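Long-range contacts in variant surface glycoprotein MITat 1.13 (Trypanosoma brucei, PDB 6Z8H), which probably forms the dense surface coat of the parasite, through whose antigenic variation the trypanosome evades the immune response of its host: residues I84-G89 with L298-A303; I192-L197 with G230-E235; G345-P350 with D360-L365. One frame throughout, in Å; residues are numbered along the deposited sequence.

Interaction 1 (I84-G89 with L298-A303); sequences ILPLLG and LMVIKA
P86 and M299 carry this contact, their CA atoms 4.7 Å apart where two helices meet. The M299 side chain leaves its helix with CG anti to the backbone N (chi1 -171°), which sets CG against the P86 backbone, 3.5 Å from P86 N. Bends at chi2 and chi3 then turn SD and CE back, SD coming alongside L85 CB. The pyrrolidine ring crosses the methionine at about a right angle, and P86 CG reaches the neighbouring V300 N, 3.8 Å away. Segment 84-89 is kinked at this point: P86 N, a proline nitrogen, has no hydrogen to give, and L87 N bonds I84 O instead of the carbonyl a full turn back. The segment belongs to the long helix 78-129 of the VSG N-terminal domain, against which the short helix 294-304 runs nearly antiparallel, at 149° with 8.2 Å between the local axes. The side-chain contacts are apolar: V300 CG2 packs on P86 CB at 3.9 Å, while L85 CB meets M299 CG at the same 3.9 Å. The CD1 methyl of L85 approaches A303 CB more loosely, at 4.4 Å. Y329 and F296 also touch P86, and L379 of the second subunit packs on L85.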
ATOM      1  N   ILE A  84      11.168   8.420  37.430  1.00 24.53           N
ATOM      2  CA  ILE A  84      10.919   8.634  36.005  1.00 23.33           C
ATOM      3  C   ILE A  84      12.205   8.909  35.229  1.00 23.19           C
ATOM      4  O   ILE A  84      12.346   8.470  34.080  1.00 22.98           O
ATOM      5  CB  ILE A  84       9.918   9.788  35.843  1.00 23.33           C
ATOM      6  CG1 ILE A  84       8.620   9.479  36.577  1.00 24.86           C
ATOM      7  CG2 ILE A  84       9.700  10.101  34.382  1.00 24.66           C
ATOM      8  CD1 ILE A  84       7.668  10.606  36.611  1.00 26.01           C
ATOM      9  N   LEU A  85      13.157   9.635  35.831  1.00 23.11           N
ATOM     10  CA  LEU A  85      14.370   9.981  35.097  1.00 23.97           C
ATOM     11  C   LEU A  85      15.082   8.800  34.445  1.00 23.96           C
ATOM     12  O   LEU A  85      15.543   8.954  33.303  1.00 23.37           O
ATOM     13  CB  LEU A  85      15.309  10.804  35.979  1.00 24.80           C
ATOM     14  CG  LEU A  85      14.761  12.131  36.473  1.00 26.69           C
ATOM     15  CD1 LEU A  85      15.876  12.921  37.189  1.00 27.41           C
ATOM     16  CD2 LEU A  85      14.161  12.973  35.385  1.00 27.60           C
ATOM     17  N   PRO A  86      15.227   7.632  35.080  1.00 22.89           N
ATOM     18  CA  PRO A  86      15.932   6.525  34.411  1.00 22.35           C
ATOM     19  C   PRO A  86      15.204   5.971  33.198  1.00 23.35           C
ATOM     20  O   PRO A  86      15.805   5.194  32.453  1.00 24.29           O
ATOM     21  CB  PRO A  86      16.047   5.450  35.508  1.00 24.39           C
ATOM     22  CG  PRO A  86      15.986   6.249  36.800  1.00 25.78           C
ATOM     23  CD  PRO A  86      15.000   7.351  36.511  1.00 24.97           C
ATOM     24  N   LEU A  87      13.944   6.330  33.015  1.00 23.42           N
ATOM     25  CA  LEU A  87      13.189   5.876  31.862  1.00 23.51           C
ATOM     26  C   LEU A  87      13.386   6.762  30.653  1.00 22.93           C
ATOM     27  O   LEU A  87      13.103   6.320  29.528  1.00 23.14           O
ATOM     28  CB  LEU A  87      11.719   5.816  32.255  1.00 24.12           C
ATOM     29  CG  LEU A  87      11.373   5.016  33.516  1.00 23.84           C
ATOM     30  CD1 LEU A  87       9.860   5.172  33.861  1.00 25.50           C
ATOM     31  CD2 LEU A  87      11.773   3.549  33.446  1.00 24.98           C
ATOM     32  N   LEU A  88      13.843   7.999  30.823  1.00 22.52           N
ATOM     33  CA  LEU A  88      13.728   8.946  29.717  1.00 21.51           C
ATOM     34  C   LEU A  88      14.697   8.661  28.575  1.00 21.85           C
ATOM     35  O   LEU A  88      14.292   8.630  27.413  1.00 22.90           O
ATOM     36  CB  LEU A  88      13.953  10.367  30.229  1.00 21.08           C
ATOM     37  CG  LEU A  88      12.770  11.005  30.947  1.00 22.83           C
ATOM     38  CD1 LEU A  88      13.203  12.259  31.724  1.00 23.86           C
ATOM     39  CD2 LEU A  88      11.713  11.422  30.004  1.00 25.85           C
ATOM     40  N   GLY A  89      15.974   8.477  28.862  1.00 22.59           N
ATOM     41  CA  GLY A  89      16.951   8.234  27.815  1.00 23.64           C
ATOM     42  C   GLY A  89      16.686   6.909  27.122  1.00 23.77           C
ATOM     43  O   GLY A  89      16.720   6.809  25.891  1.00 22.46           O
ATOM     44  N   LEU A 298      22.546   3.541  34.493  1.00 26.38           N
ATOM     45  CA  LEU A 298      23.304   4.708  34.943  1.00 27.35           C
ATOM     46  C   LEU A 298      22.428   5.742  35.649  1.00 26.90           C
ATOM     47  O   LEU A 298      22.840   6.312  36.659  1.00 27.49           O
ATOM     48  CB  LEU A 298      24.070   5.339  33.788  1.00 29.01           C
ATOM     49  CG  LEU A 298      24.834   6.623  34.079  1.00 30.10           C
ATOM     50  CD1 LEU A 298      25.875   6.340  35.160  1.00 30.56           C
ATOM     51  CD2 LEU A 298      25.468   7.121  32.804  1.00 32.34           C
ATOM     52  N   MET A 299      21.283   6.097  35.077  1.00 25.96           N
ATOM     53  CA  MET A 299      20.391   7.050  35.730  1.00 25.41           C
ATOM     54  C   MET A 299      19.768   6.502  37.012  1.00 25.42           C
ATOM     55  O   MET A 299      19.430   7.294  37.894  1.00 26.66           O
ATOM     56  CB  MET A 299      19.381   7.606  34.717  1.00 26.39           C
ATOM     57  CG  MET A 299      18.531   8.752  35.204  1.00 27.25           C
ATOM     58  SD  MET A 299      19.453  10.159  35.856  1.00 27.68           S
ATOM     59  CE  MET A 299      20.219  10.853  34.405  1.00 29.69           C
ATOM     60  N   VAL A 300      19.638   5.181  37.165  1.00 25.30           N
ATOM     61  CA  VAL A 300      19.312   4.658  38.493  1.00 24.56           C
ATOM     62  C   VAL A 300      20.360   5.089  39.516  1.00 26.21           C
ATOM     63  O   VAL A 300      20.027   5.527  40.625  1.00 26.71           O
ATOM     64  CB  VAL A 300      19.151   3.128  38.457  1.00 26.82           C
ATOM     65  CG1 VAL A 300      19.102   2.600  39.867  1.00 27.31           C
ATOM     66  CG2 VAL A 300      17.890   2.750  37.691  1.00 28.35           C
ATOM     67  N   ILE A 301      21.640   4.987  39.152  1.00 26.17           N
ATOM     68  CA  ILE A 301      22.715   5.399  40.057  1.00 26.02           C
ATOM     69  C   ILE A 301      22.642   6.897  40.320  1.00 28.19           C
ATOM     70  O   ILE A 301      22.757   7.360  41.460  1.00 29.91           O
ATOM     71  CB  ILE A 301      24.071   5.012  39.450  1.00 27.26           C
ATOM     72  CG1 ILE A 301      24.162   3.494  39.269  1.00 28.58           C
ATOM     73  CG2 ILE A 301      25.214   5.518  40.353  1.00 28.13           C
ATOM     74  CD1 ILE A 301      25.411   3.026  38.550  1.00 28.85           C
ATOM     75  N   LYS A 302      22.471   7.682  39.261  1.00 28.12           N
ATOM     76  CA  LYS A 302      22.518   9.129  39.409  1.00 26.32           C
ATOM     77  C   LYS A 302      21.340   9.642  40.226  1.00 27.57           C
ATOM     78  O   LYS A 302      21.505  10.527  41.077  1.00 28.87           O
ATOM     79  CB  LYS A 302      22.517   9.790  38.018  1.00 26.76           C
ATOM     80  CG  LYS A 302      23.799   9.565  37.204  1.00 28.51           C
ATOM     81  CD  LYS A 302      23.648   9.747  35.726  1.00 31.72           C
ATOM     82  CE  LYS A 302      23.831  11.092  35.261  1.00 31.17           C
ATOM     83  NZ  LYS A 302      25.131  11.721  35.654  1.00 30.68           N
ATOM     84  N   ALA A 303      20.139   9.127  39.958  1.00 27.23           N
ATOM     85  CA  ALA A 303      18.905   9.692  40.483  1.00 27.31           C
ATOM     86  C   ALA A 303      18.382   8.961  41.706  1.00 27.78           C
ATOM     87  O   ALA A 303      17.702   9.578  42.528  1.00 29.51           O
ATOM     88  CB  ALA A 303      17.817   9.688  39.395  1.00 28.27           C
TER

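Interaction 2 (I192-L197 with G230-E235)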
ATOM      1  N   ILE A 192      -0.673 -20.786 -16.760  1.00 29.07           N
ATOM      2  CA  ILE A 192      -0.959 -20.823 -18.195  1.00 28.77           C
ATOM      3  C   ILE A 192       0.256 -20.276 -18.931  1.00 28.49           C
ATOM      4  O   ILE A 192       0.691 -19.136 -18.670  1.00 29.08           O
ATOM      5  CB  ILE A 192      -2.235 -20.036 -18.546  1.00 29.38           C
ATOM      6  CG1 ILE A 192      -3.458 -20.681 -17.887  1.00 30.02           C
ATOM      7  CG2 ILE A 192      -2.375 -19.930 -20.048  1.00 30.72           C
ATOM      8  CD1 ILE A 192      -4.761 -19.902 -18.081  1.00 30.31           C
ATOM      9  N   THR A 193       0.839 -21.110 -19.793  1.00 27.98           N
ATOM     10  CA  THR A 193       1.877 -20.701 -20.725  1.00 29.64           C
ATOM     11  C   THR A 193       1.520 -20.907 -22.199  1.00 28.12           C
ATOM     12  O   THR A 193       2.208 -20.353 -23.064  1.00 28.31           O
ATOM     13  CB  THR A 193       3.173 -21.473 -20.438  1.00 32.19           C
ATOM     14  OG1 THR A 193       2.912 -22.882 -20.426  1.00 33.17           O
ATOM     15  CG2 THR A 193       3.707 -21.111 -19.104  1.00 32.49           C
ATOM     16  N   HIS A 194       0.481 -21.682 -22.515  1.00 25.72           N
ATOM     17  CA  HIS A 194       0.158 -22.032 -23.889  1.00 26.47           C
ATOM     18  C   HIS A 194      -1.347 -22.022 -24.069  1.00 25.38           C
ATOM     19  O   HIS A 194      -2.103 -22.405 -23.168  1.00 25.96           O
ATOM     20  CB  HIS A 194       0.706 -23.416 -24.260  1.00 27.99           C
ATOM     21  CG  HIS A 194       2.197 -23.470 -24.291  1.00 30.88           C
ATOM     22  ND1 HIS A 194       2.951 -23.679 -23.160  1.00 31.58           N
ATOM     23  CD2 HIS A 194       3.077 -23.315 -25.308  1.00 32.27           C
ATOM     24  CE1 HIS A 194       4.233 -23.664 -23.478  1.00 32.69           C
ATOM     25  NE2 HIS A 194       4.337 -23.454 -24.777  1.00 33.65           N
ATOM     26  N   GLY A 195      -1.758 -21.650 -25.272  1.00 26.19           N
ATOM     27  CA  GLY A 195      -3.126 -21.812 -25.707  1.00 26.20           C
ATOM     28  C   GLY A 195      -3.151 -22.986 -26.669  1.00 27.95           C
ATOM     29  O   GLY A 195      -2.182 -23.222 -27.382  1.00 29.24           O
ATOM     30  N   HIS A 196      -4.262 -23.729 -26.692  1.00 28.05           N
ATOM     31  CA  HIS A 196      -4.383 -24.967 -27.454  1.00 27.31           C
ATOM     32  C   HIS A 196      -5.578 -24.871 -28.375  1.00 27.30           C
ATOM     33  O   HIS A 196      -6.696 -24.575 -27.937  1.00 26.18           O
ATOM     34  CB  HIS A 196      -4.566 -26.153 -26.508  1.00 26.80           C
ATOM     35  CG  HIS A 196      -3.492 -26.241 -25.476  1.00 27.30           C
ATOM     36  ND1 HIS A 196      -2.156 -26.322 -25.805  1.00 28.27           N
ATOM     37  CD2 HIS A 196      -3.550 -26.282 -24.124  1.00 26.56           C
ATOM     38  CE1 HIS A 196      -1.434 -26.376 -24.696  1.00 27.50           C
ATOM     39  NE2 HIS A 196      -2.255 -26.343 -23.660  1.00 27.34           N
ATOM     40  N   LEU A 197      -5.343 -25.197 -29.629  1.00 28.61           N
ATOM     41  CA  LEU A 197      -6.417 -25.326 -30.592  1.00 29.81           C
ATOM     42  C   LEU A 197      -6.894 -26.769 -30.492  1.00 30.65           C
ATOM     43  O   LEU A 197      -6.141 -27.694 -30.836  1.00 31.27           O
ATOM     44  CB  LEU A 197      -5.883 -25.012 -31.979  1.00 31.64           C
ATOM     45  CG  LEU A 197      -6.794 -25.401 -33.139  1.00 35.26           C
ATOM     46  CD1 LEU A 197      -8.181 -24.788 -33.012  1.00 36.89           C
ATOM     47  CD2 LEU A 197      -6.141 -25.002 -34.462  1.00 35.94           C
ATOM     48  N   GLY A 230      -0.342 -25.253 -18.834  1.00 28.52           N
ATOM     49  CA  GLY A 230       1.032 -24.961 -18.495  1.00 29.04           C
ATOM     50  C   GLY A 230       2.066 -25.681 -19.333  1.00 29.22           C
ATOM     51  O   GLY A 230       3.259 -25.596 -19.023  1.00 31.19           O
ATOM     52  N   SER A 231       1.664 -26.359 -20.403  1.00 30.58           N
ATOM     53  CA  SER A 231       2.622 -27.073 -21.229  1.00 31.23           C
ATOM     54  C   SER A 231       2.188 -27.023 -22.686  1.00 31.79           C
ATOM     55  O   SER A 231       0.994 -27.022 -22.994  1.00 32.07           O
ATOM     56  CB  SER A 231       2.707 -28.550 -20.826  1.00 32.52           C
ATOM     57  OG  SER A 231       2.861 -28.706 -19.441  1.00 34.14           O
ATOM     58  N   SER A 232       3.171 -27.027 -23.584  1.00 31.26           N
ATOM     59  CA  SER A 232       2.863 -27.155 -25.003  1.00 32.30           C
ATOM     60  C   SER A 232       2.275 -28.533 -25.302  1.00 33.10           C
ATOM     61  O   SER A 232       2.662 -29.540 -24.707  1.00 33.69           O
ATOM     62  CB  SER A 232       4.127 -26.926 -25.834  1.00 34.24           C
ATOM     63  OG  SER A 232       3.845 -26.904 -27.210  1.00 36.83           O
ATOM     64  N   LYS A 233       1.348 -28.579 -26.265  1.00 32.95           N
ATOM     65  CA  LYS A 233       0.685 -29.815 -26.676  1.00 34.84           C
ATOM     66  C   LYS A 233       0.605 -29.913 -28.194  1.00 35.79           C
ATOM     67  O   LYS A 233       0.327 -28.930 -28.889  1.00 35.25           O
ATOM     68  CB  LYS A 233      -0.754 -29.923 -26.098  1.00 35.97           C
ATOM     69  CG  LYS A 233      -0.821 -30.078 -24.572  1.00 36.79           C
ATOM     70  CD  LYS A 233      -2.139 -29.581 -23.951  1.00 37.46           C
ATOM     71  CE  LYS A 233      -3.198 -30.661 -23.842  1.00 36.88           C
ATOM     72  NZ  LYS A 233      -4.373 -30.235 -23.028  1.00 36.48           N
ATOM     73  N   ASP A 234       0.828 -31.123 -28.702  1.00 36.63           N
ATOM     74  CA  ASP A 234       0.555 -31.430 -30.104  1.00 39.66           C
ATOM     75  C   ASP A 234       0.137 -32.898 -30.138  1.00 38.87           C
ATOM     76  O   ASP A 234       0.999 -33.779 -30.106  1.00 38.55           O
ATOM     77  CB  ASP A 234       1.783 -31.185 -30.966  1.00 42.81           C
ATOM     78  CG  ASP A 234       1.483 -31.313 -32.443  1.00 45.98           C
ATOM     79  OD1 ASP A 234       0.482 -31.952 -32.782  1.00 46.63           O
ATOM     80  OD2 ASP A 234       2.251 -30.773 -33.260  1.00 46.81           O
ATOM     81  N   GLU A 235      -1.155 -33.202 -30.218  1.00 40.58           N
ATOM     82  CA  GLU A 235      -1.647 -34.597 -30.175  1.00 40.23           C
ATOM     83  C   GLU A 235      -2.146 -34.977 -31.566  1.00 40.22           C
ATOM     84  O   GLU A 235      -2.985 -35.897 -31.650  1.00 40.92           O
ATOM     85  CB  GLU A 235      -2.751 -34.742 -29.126  1.00 41.81           C
ATOM     86  CG  GLU A 235      -2.230 -34.797 -27.700  1.00 42.53           C
ATOM     87  CD  GLU A 235      -3.302 -34.689 -26.629  1.00 43.51           C
ATOM     88  OE1 GLU A 235      -3.993 -33.651 -26.591  1.00 43.44           O
ATOM     89  OE2 GLU A 235      -3.443 -35.642 -25.839  1.00 44.99           O
TER
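Two histidine rings, H194 and H196, lie against the backbone of S231 and S232 and the side chains of S232 and K233. K233 CD sits over one face of the H196 imidazole, 3.4 Å from the ring centroid and 18° off its normal, a close CH-pi contact. The lysine chain, bent at chi3 (91°), crosses the histidine at about a right angle. At the ring's edge, in its plane, S231 O lies 3.0 Å from H196 CE1. S232 presents its CB to the H194 ring in a second CH-pi contact, 3.9 Å from the centroid, and S232 N lies 3.4 Å above the same ring's plane, toward its rim. The S232 hydroxyl is anti to the backbone N, which leaves CB to do the touching.

Both rings are held by polar partners. T193 OG1 and H194 ND1 share a 2.8 Å hydrogen bond that fixes the turn of the H194 ring, and T193 OG1 also lies 3.1 Å from G230 O. H196 is gripped through both nitrogens, ND1 by S251 OG and NE2 by S229 OG. K233 NZ is 4.5 Å from H196 NE2, so its positive charge would probably disfavour protonation of the imidazole. S251 OG also bonds K233 O, tying lysine and histidine to one hydroxyl.

S229 pairs with both T193 and H194, which makes a classic beta bulge at the beginning of strand 194-202. This strand lies between 221-229 and 247-253 in the five-stranded antiparallel sheet. The segment 230-235 leaves the end of 221-229 and runs alongside the start of strand 194-202, at 36° to it, before helix 236-239, with E235 at the N-cap. I192, whose CB points away from 230-235, packs on L126 and L129 of helix 78-129.

Interaction 3 (G345-P350 with D360-L365)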
ATOM      1  N   GLY A 345       0.632   8.287  35.106  1.00 29.35           N
ATOM      2  CA  GLY A 345      -0.625   8.781  34.577  1.00 30.04           C
ATOM      3  C   GLY A 345      -1.445   9.608  35.546  1.00 30.23           C
ATOM      4  O   GLY A 345      -2.274  10.410  35.108  1.00 31.41           O
ATOM      5  N   SER A 346      -1.243   9.429  36.843  1.00 30.97           N
ATOM      6  CA  SER A 346      -1.961  10.182  37.862  1.00 31.52           C
ATOM      7  C   SER A 346      -1.266  11.494  38.213  1.00 30.48           C
ATOM      8  O   SER A 346      -1.758  12.248  39.059  1.00 30.52           O
ATOM      9  CB  SER A 346      -2.100   9.342  39.135  1.00 33.82           C
ATOM     10  OG  SER A 346      -0.852   9.197  39.777  1.00 36.07           O
ATOM     11  N   THR A 347      -0.114  11.769  37.619  1.00 28.87           N
ATOM     12  CA  THR A 347       0.576  13.021  37.884  1.00 28.62           C
ATOM     13  C   THR A 347      -0.303  14.201  37.474  1.00 28.84           C
ATOM     14  O   THR A 347      -0.814  14.246  36.357  1.00 28.06           O
ATOM     15  CB  THR A 347       1.883  13.056  37.098  1.00 29.47           C
ATOM     16  OG1 THR A 347       2.701  11.939  37.455  1.00 32.77           O
ATOM     17  CG2 THR A 347       2.653  14.320  37.407  1.00 28.80           C
ATOM     18  N   ARG A 348      -0.489  15.150  38.388  1.00 30.30           N
ATOM     19  CA  ARG A 348      -1.314  16.323  38.129  1.00 30.99           C
ATOM     20  C   ARG A 348      -0.497  17.382  37.395  1.00 29.93           C
ATOM     21  O   ARG A 348       0.683  17.599  37.691  1.00 29.71           O
ATOM     22  CB  ARG A 348      -1.880  16.873  39.443  1.00 33.60           C
ATOM     23  CG  ARG A 348      -2.761  15.868  40.178  1.00 36.67           C
ATOM     24  CD  ARG A 348      -3.517  16.499  41.345  1.00 39.83           C
ATOM     25  NE  ARG A 348      -4.525  17.451  40.880  1.00 42.55           N
ATOM     26  CZ  ARG A 348      -5.734  17.112  40.431  1.00 44.39           C
ATOM     27  NH1 ARG A 348      -6.110  15.838  40.388  1.00 45.56           N
ATOM     28  NH2 ARG A 348      -6.576  18.052  40.020  1.00 44.59           N
ATOM     29  N   ILE A 349      -1.128  18.005  36.406  1.00 27.69           N
ATOM     30  CA  ILE A 349      -0.483  18.961  35.506  1.00 27.53           C
ATOM     31  C   ILE A 349      -1.435  20.119  35.271  1.00 26.42           C
ATOM     32  O   ILE A 349      -2.646  19.996  35.494  1.00 27.97           O
ATOM     33  CB  ILE A 349      -0.106  18.325  34.156  1.00 26.59           C
ATOM     34  CG1 ILE A 349      -1.332  17.702  33.483  1.00 26.25           C
ATOM     35  CG2 ILE A 349       0.982  17.264  34.362  1.00 27.54           C
ATOM     36  CD1 ILE A 349      -1.086  17.272  32.038  1.00 25.93           C
ATOM     37  N   PRO A 350      -0.910  21.265  34.836  1.00 27.29           N
ATOM     38  CA  PRO A 350      -1.781  22.418  34.558  1.00 28.40           C
ATOM     39  C   PRO A 350      -2.709  22.164  33.379  1.00 28.70           C
ATOM     40  O   PRO A 350      -2.345  21.496  32.410  1.00 28.65           O
ATOM     41  CB  PRO A 350      -0.799  23.554  34.238  1.00 27.52           C
ATOM     42  CG  PRO A 350       0.515  23.088  34.673  1.00 28.16           C
ATOM     43  CD  PRO A 350       0.515  21.581  34.675  1.00 27.04           C
ATOM     44  N   ASP A 360      -5.346  18.834  36.424  1.00 34.47           N
ATOM     45  CA  ASP A 360      -5.896  17.488  36.352  1.00 34.75           C
ATOM     46  C   ASP A 360      -4.750  16.531  36.039  1.00 33.08           C
ATOM     47  O   ASP A 360      -3.592  16.936  35.904  1.00 32.46           O
ATOM     48  CB  ASP A 360      -7.024  17.414  35.319  1.00 38.24           C
ATOM     49  CG  ASP A 360      -8.100  16.400  35.696  1.00 41.78           C
ATOM     50  OD1 ASP A 360      -7.804  15.445  36.451  1.00 42.50           O
ATOM     51  OD2 ASP A 360      -9.249  16.563  35.240  1.00 44.11           O
ATOM     52  N   THR A 361      -5.073  15.250  35.920  1.00 33.33           N
ATOM     53  CA  THR A 361      -4.026  14.257  35.744  1.00 32.48           C
ATOM     54  C   THR A 361      -3.677  14.109  34.270  1.00 29.97           C
ATOM     55  O   THR A 361      -4.468  14.432  33.385  1.00 29.47           O
ATOM     56  CB  THR A 361      -4.461  12.901  36.293  1.00 34.17           C
ATOM     57  OG1 THR A 361      -5.424  12.318  35.402  1.00 34.74           O
ATOM     58  CG2 THR A 361      -5.058  13.049  37.681  1.00 35.12           C
ATOM     59  N   ILE A 362      -2.463  13.607  34.026  1.00 28.60           N
ATOM     60  CA  ILE A 362      -2.021  13.276  32.673  1.00 28.16           C
ATOM     61  C   ILE A 362      -3.029  12.360  31.997  1.00 28.98           C
ATOM     62  O   ILE A 362      -3.368  12.544  30.821  1.00 28.84           O
ATOM     63  CB  ILE A 362      -0.614  12.644  32.723  1.00 27.67           C
ATOM     64  CG1 ILE A 362       0.440  13.737  32.987  1.00 28.59           C
ATOM     65  CG2 ILE A 362      -0.325  11.867  31.448  1.00 29.09           C
ATOM     66  CD1 ILE A 362       1.837  13.200  33.133  1.00 28.87           C
ATOM     67  N   ASP A 363      -3.517  11.353  32.724  1.00 31.21           N
ATOM     68  CA  ASP A 363      -4.417  10.385  32.108  1.00 33.07           C
ATOM     69  C   ASP A 363      -5.780  10.985  31.781  1.00 33.66           C
ATOM     70  O   ASP A 363      -6.434  10.530  30.839  1.00 35.16           O
ATOM     71  CB  ASP A 363      -4.561   9.158  33.003  1.00 35.63           C
ATOM     72  CG  ASP A 363      -3.437   8.151  32.795  1.00 37.77           C
ATOM     73  OD1 ASP A 363      -2.588   8.371  31.899  1.00 37.73           O
ATOM     74  OD2 ASP A 363      -3.402   7.142  33.519  1.00 38.47           O
ATOM     75  N   LYS A 364      -6.222  12.012  32.512  1.00 33.83           N
ATOM     76  CA  LYS A 364      -7.473  12.677  32.154  1.00 35.74           C
ATOM     77  C   LYS A 364      -7.265  13.653  30.998  1.00 34.41           C
ATOM     78  O   LYS A 364      -8.091  13.726  30.079  1.00 36.80           O
ATOM     79  CB  LYS A 364      -8.066  13.375  33.381  1.00 38.21           C
ATOM     80  CG  LYS A 364      -8.569  12.410  34.450  1.00 41.48           C
ATOM     81  CD  LYS A 364     -10.090  12.417  34.558  1.00 44.11           C
ATOM     82  CE  LYS A 364     -10.625  11.106  35.115  1.00 45.37           C
ATOM     83  NZ  LYS A 364     -11.779  10.607  34.307  1.00 46.22           N
ATOM     84  N   LEU A 365      -6.151  14.377  31.009  1.00 32.50           N
ATOM     85  CA  LEU A 365      -5.772  15.284  29.923  1.00 31.83           C
ATOM     86  C   LEU A 365      -4.939  14.515  28.897  1.00 32.90           C
ATOM     87  O   LEU A 365      -3.789  14.835  28.596  1.00 34.60           O
ATOM     88  CB  LEU A 365      -4.995  16.463  30.495  1.00 31.16           C
ATOM     89  CG  LEU A 365      -5.706  17.198  31.621  1.00 30.94           C
ATOM     90  CD1 LEU A 365      -4.821  18.274  32.225  1.00 31.06           C
ATOM     91  CD2 LEU A 365      -7.024  17.772  31.153  1.00 32.74           C
TER
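D360 pairs with I349 through two backbone bonds, each nearly along its C=O axis. I349 N gives to D360 O at 2.7 Å, and D360 N returns the bond to I349 O at 3.1 Å. The R348 guanidinium lays one face over D360 CA, and its NH2 is bonded to T359 OG1; D360 OD1 is 4.3 Å from R348 NH1, well out of the guanidinium plane, so only charge links them. OD1 instead accepts from T361 N. T361 forms the non-hydrogen-bonded pair with R348, and its CA-H points at T347 O. Strands 348-351 and 358-361 thus make a two-stranded antiparallel beta hairpin. I362 N continues the pairing to T347 O at 2.9 Å, while its side chain turns inward, CG1 meeting I349 CG2 at 3.8 Å and crossing at about a right angle. A72 and K68 of helix 34-75 cover it. D363 N bonds G345 O at 2.8 Å on an in-plane lone pair. Its carboxylate lies against G345, OD1 3.3 Å from G345 CA; OD1 is buried here, with a long, weak ion pair to K68 NZ. K364 N bonds T361 OG1 in an ST motif, the chain taking helical backbone angles without forming a regular helix. L365 N bonds T361 O. L365 CD1 slides alongside I349 CG1 in the opposite direction, 3.8 Å away, and Q370 of helix 368-383 touches the leucine.

Overall arrangement
Interactions 1 and 3 lie on the same side of the chain's centre, their nearest atoms about 5 Å apart, whereas interaction 2 lies on the opposite side, its nearest atoms about 54 Å from those of interaction 1. Interaction 1 is buried, interaction 3 partly buried, and interaction 2 lies at the surface. Interaction 1 is apolar packing between helices, interaction 3 combines backbone pairing with an isoleucine-leucine cluster, and interaction 2 relies on imidazole faces met by S232 CB and K233 CD, with S229 and S251 holding the H196 ring. Helix 34-75 packs on 84-89 and the hairpin. Helix 78-129 links the ends, carrying one segment of interaction 1 and packing against I192 of interaction 2.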